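Local structure of probable glutathione S-transferase (Bordetella bronchiseptica RB50, 3H1N) at residues 152-158 with 199-203. The protein is a probable glutathione S-transferase, an enzyme of the family that typically conjugates glutathione to electrophilic substrates. Residues are numbered along the deposited sequence; the frame is centred on the assembly and turned at random.
Sequences FRETRMP and FPRRM
Arg-202 reaches from the first turn of helix 200-206 to the carbonyl oxygen of Arg-153 on helix 142-167. Arg-202 NE donates a hydrogen bond to Arg-153 O at 2.8 Å, approaching from above the carbonyl plane, and Arg-202 NH2 adds a weak bond to the same oxygen at 3.1 Å. That oxygen can accept them because the helix is disturbed here: a pi-type turn draws Met-157 N, the usual donor to Arg-153 O, to Phe-152 O instead, and Pro-158, next in line, has no N-H to offer. Arginine suits the place, since its chain settles as a knob among Arg-153, Glu-154, Met-157 and Pro-158, while NH1 bonds Ala-252 O at the C-terminus.

The apolar half centres on Phe-199, which precedes helix 200-206. Met-157, like Met-203 present as selenomethionine, lays its SE over one face of this ring, 4.3 Å from the centroid, a Met-aromatic contact. The bend at chi3 (61°) carries Met-157 CE on to Met-203 SE, 3.6 Å away; an unbranched chain suits a place where it must both cover a ring and reach beyond it. Phe-152 meets Phe-199 obliquely, the planes at 53° and the two CE2 atoms 3.6 Å apart; its ring also packs on helices 105-127 and 183-198. Beside them Arg-153 offers its aliphatic CG to Phe-199 CD1 at 4.0 Å and sends NH2 to Leu-249 O.

Within the all-helical C-terminal domain, the contact thus joins two helices and the C-terminal tail, pairing a buried apolar cluster with a guanidinium that takes over Arg-153 O, left without its helical N-H by the widened, proline-kinked turn.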
loop_
_atom_site.group_PDB
_atom_site.type_symbol
_atom_site.label_atom_id
_atom_site.label_comp_id
_atom_site.label_asym_id
_atom_site.label_seq_id
_atom_site.Cartn_x
_atom_site.Cartn_y
_atom_site.Cartn_z
ATOM N N PHE B 152 18.285 -6.193 1.171
ATOM C CA PHE B 152 17.674 -5.091 0.445
ATOM C C PHE B 152 18.590 -4.728 -0.734
ATOM O O PHE B 152 18.125 -4.573 -1.874
ATOM C CB PHE B 152 17.460 -3.893 1.379
ATOM C CG PHE B 152 16.803 -2.684 0.713
ATOM C CD1 PHE B 152 15.470 -2.732 0.307
ATOM C CD2 PHE B 152 17.509 -1.498 0.531
ATOM C CE1 PHE B 152 14.851 -1.628 -0.292
ATOM C CE2 PHE B 152 16.899 -0.372 -0.061
ATOM C CZ PHE B 152 15.575 -0.435 -0.476
ATOM N N ARG B 153 19.893 -4.646 -0.468
ATOM C CA ARG B 153 20.866 -4.317 -1.536
ATOM C C ARG B 153 20.940 -5.431 -2.573
ATOM O O ARG B 153 20.932 -5.152 -3.770
ATOM C CB ARG B 153 22.296 -4.086 -1.002
ATOM C CG ARG B 153 22.541 -2.814 -0.192
ATOM C CD ARG B 153 24.037 -2.631 0.165
ATOM N NE ARG B 153 24.712 -3.900 0.491
ATOM C CZ ARG B 153 24.814 -4.429 1.713
ATOM N NH1 ARG B 153 25.428 -5.588 1.877
ATOM N NH2 ARG B 153 24.311 -3.807 2.773
ATOM N N GLU B 154 21.030 -6.674 -2.104
ATOM C CA GLU B 154 21.333 -7.836 -2.955
ATOM C C GLU B 154 20.140 -8.297 -3.794
ATOM O O GLU B 154 20.292 -8.616 -4.975
ATOM C CB GLU B 154 21.862 -9.021 -2.119
ATOM C CG GLU B 154 23.277 -8.844 -1.542
ATOM C CD GLU B 154 23.649 -9.918 -0.499
ATOM O OE1 GLU B 154 22.946 -10.949 -0.393
ATOM O OE2 GLU B 154 24.649 -9.731 0.220
ATOM N N THR B 155 18.955 -8.361 -3.193
ATOM C CA THR B 155 17.814 -8.890 -3.930
ATOM C C THR B 155 16.705 -7.877 -4.217
ATOM O O THR B 155 16.138 -7.878 -5.307
ATOM C CB THR B 155 17.212 -10.145 -3.254
ATOM O OG1 THR B 155 16.497 -9.759 -2.082
ATOM C CG2 THR B 155 18.292 -11.141 -2.873
ATOM N N ARG B 156 16.393 -7.017 -3.253
ATOM C CA ARG B 156 15.181 -6.178 -3.339
ATOM C C ARG B 156 15.342 -5.004 -4.285
ATOM O O ARG B 156 14.537 -4.814 -5.203
ATOM C CB ARG B 156 14.758 -5.687 -1.945
ATOM C CG ARG B 156 14.495 -6.812 -0.944
ATOM C CD ARG B 156 13.439 -7.802 -1.441
ATOM N NE ARG B 156 12.102 -7.208 -1.491
ATOM C CZ ARG B 156 11.068 -7.733 -2.146
ATOM N NH1 ARG B 156 11.218 -8.849 -2.852
ATOM N NH2 ARG B 156 9.900 -7.109 -2.145
HETATM N N MSE B 157 16.398 -4.226 -4.070
HETATM C CA MSE B 157 16.675 -3.065 -4.914
HETATM C C MSE B 157 16.738 -3.428 -6.410
HETATM O O MSE B 157 16.059 -2.790 -7.221
HETATM C CB MSE B 157 17.945 -2.324 -4.458
HETATM C CG MSE B 157 17.723 -1.469 -3.215
HETATM SE SE MSE B 157 19.343 -0.628 -2.531
HETATM C CE MSE B 157 19.825 0.438 -4.063
ATOM N N PRO B 158 17.520 -4.462 -6.781
ATOM C CA PRO B 158 17.498 -4.805 -8.213
ATOM C C PRO B 158 16.143 -5.340 -8.713
ATOM O O PRO B 158 15.793 -5.111 -9.872
ATOM C CB PRO B 158 18.582 -5.882 -8.365
ATOM C CG PRO B 158 19.308 -5.949 -7.109
ATOM C CD PRO B 158 18.633 -5.108 -6.061
ATOM N N PHE B 199 21.937 4.855 -0.552
ATOM C CA PHE B 199 22.768 3.717 -0.950
ATOM C C PHE B 199 23.598 4.086 -2.151
ATOM O O PHE B 199 23.481 3.444 -3.195
ATOM C CB PHE B 199 21.872 2.501 -1.265
ATOM C CG PHE B 199 21.187 1.951 -0.061
ATOM C CD1 PHE B 199 21.839 1.022 0.748
ATOM C CD2 PHE B 199 19.903 2.378 0.292
ATOM C CE1 PHE B 199 21.223 0.516 1.886
ATOM C CE2 PHE B 199 19.296 1.895 1.442
ATOM C CZ PHE B 199 19.952 0.957 2.232
ATOM N N PRO B 200 24.425 5.140 -2.022
ATOM C CA PRO B 200 25.202 5.630 -3.175
ATOM C C PRO B 200 26.171 4.591 -3.757
ATOM O O PRO B 200 26.302 4.505 -4.985
ATOM C CB PRO B 200 25.932 6.848 -2.616
ATOM C CG PRO B 200 25.989 6.613 -1.153
ATOM C CD PRO B 200 24.681 5.950 -0.818
ATOM N N ARG B 201 26.796 3.779 -2.906
ATOM C CA ARG B 201 27.703 2.730 -3.383
ATOM C C ARG B 201 26.966 1.645 -4.160
ATOM O O ARG B 201 27.400 1.274 -5.247
ATOM C CB ARG B 201 28.543 2.125 -2.243
ATOM C CG ARG B 201 29.630 3.072 -1.719
ATOM C CD ARG B 201 30.416 2.487 -0.542
ATOM N NE ARG B 201 31.042 1.205 -0.874
ATOM C CZ ARG B 201 31.051 0.142 -0.069
ATOM N NH1 ARG B 201 30.474 0.201 1.128
ATOM N NH2 ARG B 201 31.640 -0.984 -0.460
ATOM N N ARG B 202 25.848 1.149 -3.624
ATOM C CA ARG B 202 25.056 0.149 -4.351
ATOM C C ARG B 202 24.477 0.700 -5.659
ATOM O O ARG B 202 24.418 -0.011 -6.671
ATOM C CB ARG B 202 23.953 -0.462 -3.478
ATOM C CG ARG B 202 23.130 -1.589 -4.161
ATOM C CD ARG B 202 24.013 -2.787 -4.561
ATOM N NE ARG B 202 23.218 -3.955 -4.954
ATOM C CZ ARG B 202 23.668 -4.965 -5.701
ATOM N NH1 ARG B 202 24.907 -4.957 -6.186
ATOM N NH2 ARG B 202 22.868 -5.986 -5.984
HETATM N N MSE B 203 24.089 1.975 -5.651
HETATM C CA MSE B 203 23.527 2.597 -6.851
HETATM C C MSE B 203 24.614 2.760 -7.913
HETATM O O MSE B 203 24.346 2.631 -9.111
HETATM C CB MSE B 203 22.843 3.942 -6.529
HETATM C CG MSE B 203 21.522 3.795 -5.754
HETATM SE SE MSE B 203 20.120 2.844 -6.726
HETATM C CE MSE B 203 19.419 4.378 -7.720
#